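Local coordinates for stage II sporulation E family protein (Thermanaerovibrio acidaminovorans, PDB 3RNR), which is of unknown function but probably acts as a metal-dependent protein phosphatase of the PP2C type, removing phosphate from serine or threonine residues, at residues D48-A53 and T143-S148; I133-F136 and N141-E144. All coordinates share one frame; numbering follows the deposited sequence.

Contact 1: residues D48-A53 and T143-S148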
loop_
_atom_site.group_PDB
_atom_site.type_symbol
_atom_site.label_atom_id
_atom_site.label_comp_id
_atom_site.label_asym_id
_atom_site.label_seq_id
_atom_site.Cartn_x
_atom_site.Cartn_y
_atom_site.Cartn_z
ATOM N N ASP B 48 11.478 -1.563 11.803
ATOM C CA ASP B 48 12.388 -1.149 10.747
ATOM C C ASP B 48 11.734 -0.124 9.822
ATOM O O ASP B 48 12.385 0.805 9.338
ATOM C CB ASP B 48 12.839 -2.349 9.917
ATOM C CG ASP B 48 13.777 -3.264 10.684
ATOM O OD1 ASP B 48 14.476 -2.788 11.600
ATOM O OD2 ASP B 48 13.808 -4.460 10.364
ATOM N N ALA B 49 10.448 -0.311 9.559
ATOM C CA ALA B 49 9.727 0.618 8.686
ATOM C C ALA B 49 9.649 2.001 9.344
ATOM O O ALA B 49 9.850 3.025 8.691
ATOM C CB ALA B 49 8.330 0.077 8.360
ATOM N N VAL B 50 9.362 2.030 10.639
ATOM C CA VAL B 50 9.367 3.289 11.383
ATOM C C VAL B 50 10.752 3.947 11.364
ATOM O O VAL B 50 10.874 5.139 11.121
ATOM C CB VAL B 50 8.910 3.088 12.854
ATOM C CG1 VAL B 50 9.297 4.309 13.712
ATOM C CG2 VAL B 50 7.403 2.865 12.900
ATOM N N LEU B 51 11.795 3.162 11.588
ATOM C CA LEU B 51 13.150 3.708 11.604
ATOM C C LEU B 51 13.551 4.251 10.232
ATOM O O LEU B 51 14.222 5.276 10.142
ATOM C CB LEU B 51 14.156 2.658 12.095
ATOM C CG LEU B 51 13.955 2.239 13.560
ATOM C CD1 LEU B 51 14.917 1.101 13.944
ATOM C CD2 LEU B 51 14.136 3.434 14.509
ATOM N N ALA B 52 13.138 3.578 9.162
ATOM C CA ALA B 52 13.396 4.106 7.819
ATOM C C ALA B 52 12.611 5.406 7.545
ATOM O O ALA B 52 13.149 6.369 6.975
ATOM C CB ALA B 52 13.115 3.041 6.739
ATOM N N ALA B 53 11.344 5.432 7.939
ATOM C CA ALA B 53 10.542 6.654 7.844
ATOM C C ALA B 53 11.216 7.811 8.582
ATOM O O ALA B 53 11.306 8.927 8.070
ATOM C CB ALA B 53 9.122 6.417 8.397
ATOM N N THR B 143 13.528 8.780 20.202
ATOM C CA THR B 143 13.745 7.773 21.240
ATOM C C THR B 143 12.535 6.973 21.686
ATOM O O THR B 143 12.680 5.940 22.331
ATOM C CB THR B 143 14.305 8.443 22.485
ATOM O OG1 THR B 143 13.391 9.464 22.902
ATOM C CG2 THR B 143 15.651 9.085 22.168
ATOM N N GLU B 144 11.346 7.399 21.290
ATOM C CA GLU B 144 10.144 6.784 21.845
ATOM C C GLU B 144 9.305 6.227 20.720
ATOM O O GLU B 144 8.708 6.986 19.959
ATOM C CB GLU B 144 9.313 7.805 22.651
ATOM C CG GLU B 144 10.038 8.391 23.872
ATOM C CD GLU B 144 10.539 7.318 24.834
ATOM O OE1 GLU B 144 9.731 6.456 25.257
ATOM O OE2 GLU B 144 11.747 7.334 25.162
ATOM N N ILE B 145 9.232 4.901 20.650
ATOM C CA ILE B 145 8.430 4.212 19.656
ATOM C C ILE B 145 7.618 3.158 20.383
ATOM O O ILE B 145 8.166 2.398 21.168
ATOM C CB ILE B 145 9.324 3.497 18.619
ATOM C CG1 ILE B 145 10.330 4.491 18.025
ATOM C CG2 ILE B 145 8.445 2.830 17.538
ATOM C CD1 ILE B 145 11.465 3.856 17.233
ATOM N N SER B 146 6.310 3.129 20.166
ATOM C CA SER B 146 5.493 2.090 20.788
ATOM C C SER B 146 5.612 0.870 19.885
ATOM O O SER B 146 5.408 1.002 18.683
ATOM C CB SER B 146 4.039 2.582 20.894
ATOM O OG SER B 146 3.232 1.673 21.640
ATOM N N THR B 147 5.969 -0.298 20.430
ATOM C CA THR B 147 6.182 -1.505 19.606
ATOM C C THR B 147 5.668 -2.788 20.256
ATOM O O THR B 147 5.586 -2.876 21.477
ATOM C CB THR B 147 7.696 -1.755 19.296
ATOM O OG1 THR B 147 8.396 -2.055 20.509
ATOM C CG2 THR B 147 8.344 -0.551 18.657
ATOM N N SER B 148 5.356 -3.787 19.428
ATOM C CA SER B 148 5.099 -5.134 19.919
ATOM C C SER B 148 6.407 -5.633 20.517
ATOM O O SER B 148 7.480 -5.072 20.241
ATOM C CB SER B 148 4.687 -6.054 18.766
ATOM O OG SER B 148 5.533 -5.853 17.644
#

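Contact 2: residues I133-F136 and N141-E144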
loop_
_atom_site.group_PDB
_atom_site.type_symbol
_atom_site.label_atom_id
_atom_site.label_comp_id
_atom_site.label_asym_id
_atom_site.label_seq_id
_atom_site.Cartn_x
_atom_site.Cartn_y
_atom_site.Cartn_z
ATOM N N ILE B 133 1.952 16.408 21.120
ATOM C CA ILE B 133 2.728 15.230 20.717
ATOM C C ILE B 133 4.179 15.304 21.166
ATOM O O ILE B 133 4.850 16.316 20.962
ATOM C CB ILE B 133 2.737 15.069 19.195
ATOM C CG1 ILE B 133 1.311 14.961 18.671
ATOM C CG2 ILE B 133 3.575 13.828 18.789
ATOM C CD1 ILE B 133 0.561 13.855 19.282
ATOM N N THR B 134 4.628 14.274 21.869
ATOM C CA THR B 134 6.021 14.200 22.311
ATOM C C THR B 134 6.983 13.362 21.466
ATOM O O THR B 134 8.198 13.388 21.693
ATOM C CB THR B 134 6.076 13.699 23.747
ATOM O OG1 THR B 134 5.482 12.402 23.793
ATOM C CG2 THR B 134 5.266 14.633 24.639
ATOM N N SER B 135 6.445 12.583 20.532
ATOM C CA SER B 135 7.284 11.779 19.648
ATOM C C SER B 135 6.633 11.746 18.270
ATOM O O SER B 135 5.439 11.513 18.174
ATOM C CB SER B 135 7.464 10.365 20.208
ATOM O OG SER B 135 8.481 9.677 19.487
ATOM N N PHE B 136 7.401 12.011 17.214
ATOM C CA PHE B 136 6.850 12.031 15.857
ATOM C C PHE B 136 7.970 11.730 14.878
ATOM O O PHE B 136 9.151 11.860 15.221
ATOM C CB PHE B 136 6.181 13.388 15.524
ATOM C CG PHE B 136 7.125 14.570 15.571
ATOM C CD1 PHE B 136 7.828 14.961 14.436
ATOM C CD2 PHE B 136 7.300 15.297 16.748
ATOM C CE1 PHE B 136 8.709 16.064 14.469
ATOM C CE2 PHE B 136 8.177 16.404 16.797
ATOM C CZ PHE B 136 8.880 16.779 15.653
ATOM N N ASN B 141 15.690 13.664 17.579
ATOM C CA ASN B 141 16.228 12.376 17.998
ATOM C C ASN B 141 15.060 11.472 18.379
ATOM O O ASN B 141 14.397 11.743 19.366
ATOM C CB ASN B 141 17.136 12.605 19.219
ATOM C CG ASN B 141 17.842 11.346 19.681
ATOM O OD1 ASN B 141 18.026 10.400 18.913
ATOM N ND2 ASN B 141 18.255 11.335 20.950
ATOM N N LEU B 142 14.822 10.375 17.659
ATOM C CA LEU B 142 13.599 9.631 17.935
ATOM C C LEU B 142 13.960 8.574 18.965
ATOM O O LEU B 142 14.715 7.650 18.679
ATOM C CB LEU B 142 13.111 8.958 16.640
ATOM C CG LEU B 142 11.948 7.981 16.761
ATOM C CD1 LEU B 142 10.706 8.745 17.217
ATOM C CD2 LEU B 142 11.671 7.211 15.433
ATOM N N THR B 143 13.528 8.780 20.202
ATOM C CA THR B 143 13.745 7.773 21.240
ATOM C C THR B 143 12.535 6.973 21.686
ATOM O O THR B 143 12.680 5.940 22.331
ATOM C CB THR B 143 14.305 8.443 22.485
ATOM O OG1 THR B 143 13.391 9.464 22.902
ATOM C CG2 THR B 143 15.651 9.085 22.168
ATOM N N GLU B 144 11.346 7.399 21.290
ATOM C CA GLU B 144 10.144 6.784 21.845
ATOM C C GLU B 144 9.305 6.227 20.720
ATOM O O GLU B 144 8.708 6.986 19.959
ATOM C CB GLU B 144 9.313 7.805 22.651
ATOM C CG GLU B 144 10.038 8.391 23.872
ATOM C CD GLU B 144 10.539 7.318 24.834
ATOM O OE1 GLU B 144 9.731 6.456 25.257
ATOM O OE2 GLU B 144 11.747 7.334 25.162
HETATM O O HOH W 1 11.027 10.291 20.481
#

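Contact 1: residues D48-A53 and T143-S148
I145 meets V50 and L51 of the helix, with CD1 touching both and CG2 touching V50, and the contact is wholly apolar. The closer touch is L51 CD2 to I145 CD1 at 3.8 Å, with the two side chains crossing at about a right angle. V50 approaches head-on instead: its CG1 lies 4.2 Å from I145 CD1 and equally far from I145 CG2, so one methyl fits against both branches of the isoleucine. The torsion of I145 explains this reach: CG1 stands opposite the carbonyl carbon (chi1 -53°), and the extended chi2 of 167° carries CD1 out to the helix. The contact is made by side chains, V50 CA and I145 CA being 8.4 Å apart; it buries 111 Å², both sides summed. L51 belongs to the exposed margin of this patch, whereas V50 is buried and also packs on V91, M74 and V76. Behind I145 the chain is held to strand 85-91 by backbone hydrogen bonds of S146 with S90 and S148 with W88. Helix 46-63 thus lies against the antiparallel sheet near its edge strand 146-153, the helix-on-sheet layer packing of the alpha-beta-beta-alpha sandwich of PP2C phosphatases.

Contact 2: residues I133-F136 and N141-E144
S135 and E144 are joined through a hydroxyl whose position is set by one torsion: a chi1 of -169° turns OG to the far side of CB from the backbone N of S135, and CB of S135 points toward 141-144. L142 brings its own end in by a bend, chi2 at 65° turning CD1 back toward the serine. S135 OG then donates to the backbone O of E144 at 2.7 Å. The donor lies in the carbonyl plane, on a lone pair, with a C=O...OG angle of 139°. The same hydroxyl accepts a hydrogen bond from water 1, whose oxygen is 2.8 Å from S135 OG, and that water in turn accepts from T143 N at 2.9 Å. One serine side chain therefore addresses two backbone groups, a carbonyl directly and an amide through water.

Around these bonds the rest is van der Waals contact: the L142 methyl CD1 sits against two oxygens, S135 OG at 3.3 Å and F136 O at 4.0 Å, while E144 CB approaches S135 CB to 4.0 Å. Beyond CB the glutamate chain bends and leads its carboxylate away. The CB of F136 points away from the other segment, and its carbonyl O makes the contact. Outward, S135 and L142 both touch V91, and H111 borders the serine.

The chemistry is that of a buried hydroxyl serving as donor and acceptor at once: with its proton committed to E144 O, it can receive the water, and this pairing ties the two limbs of the loop together without direct backbone-to-backbone hydrogen bonding.

How the contacts relate
Contacts 1 and 2 end on the same stretch of chain, sharing T143 and E144, with their centres about 10 Å apart. They also touch directly: V50 CG1 of contact 1 lies 4.1 Å from L142 CD2 of contact 2. L142 thus uses its two methyls in different directions, CD1 toward the loop segment 133-136 and CD2 toward helix 46-63, and V91 borders both contacts. Past E144 the chain turns from water-bridged loop to apolar packing at I145, then enters strand 146-153. Neither contact includes a metal; a glycerol, probably from crystallisation, hydrogen-bonds to I133 N beside contact 2.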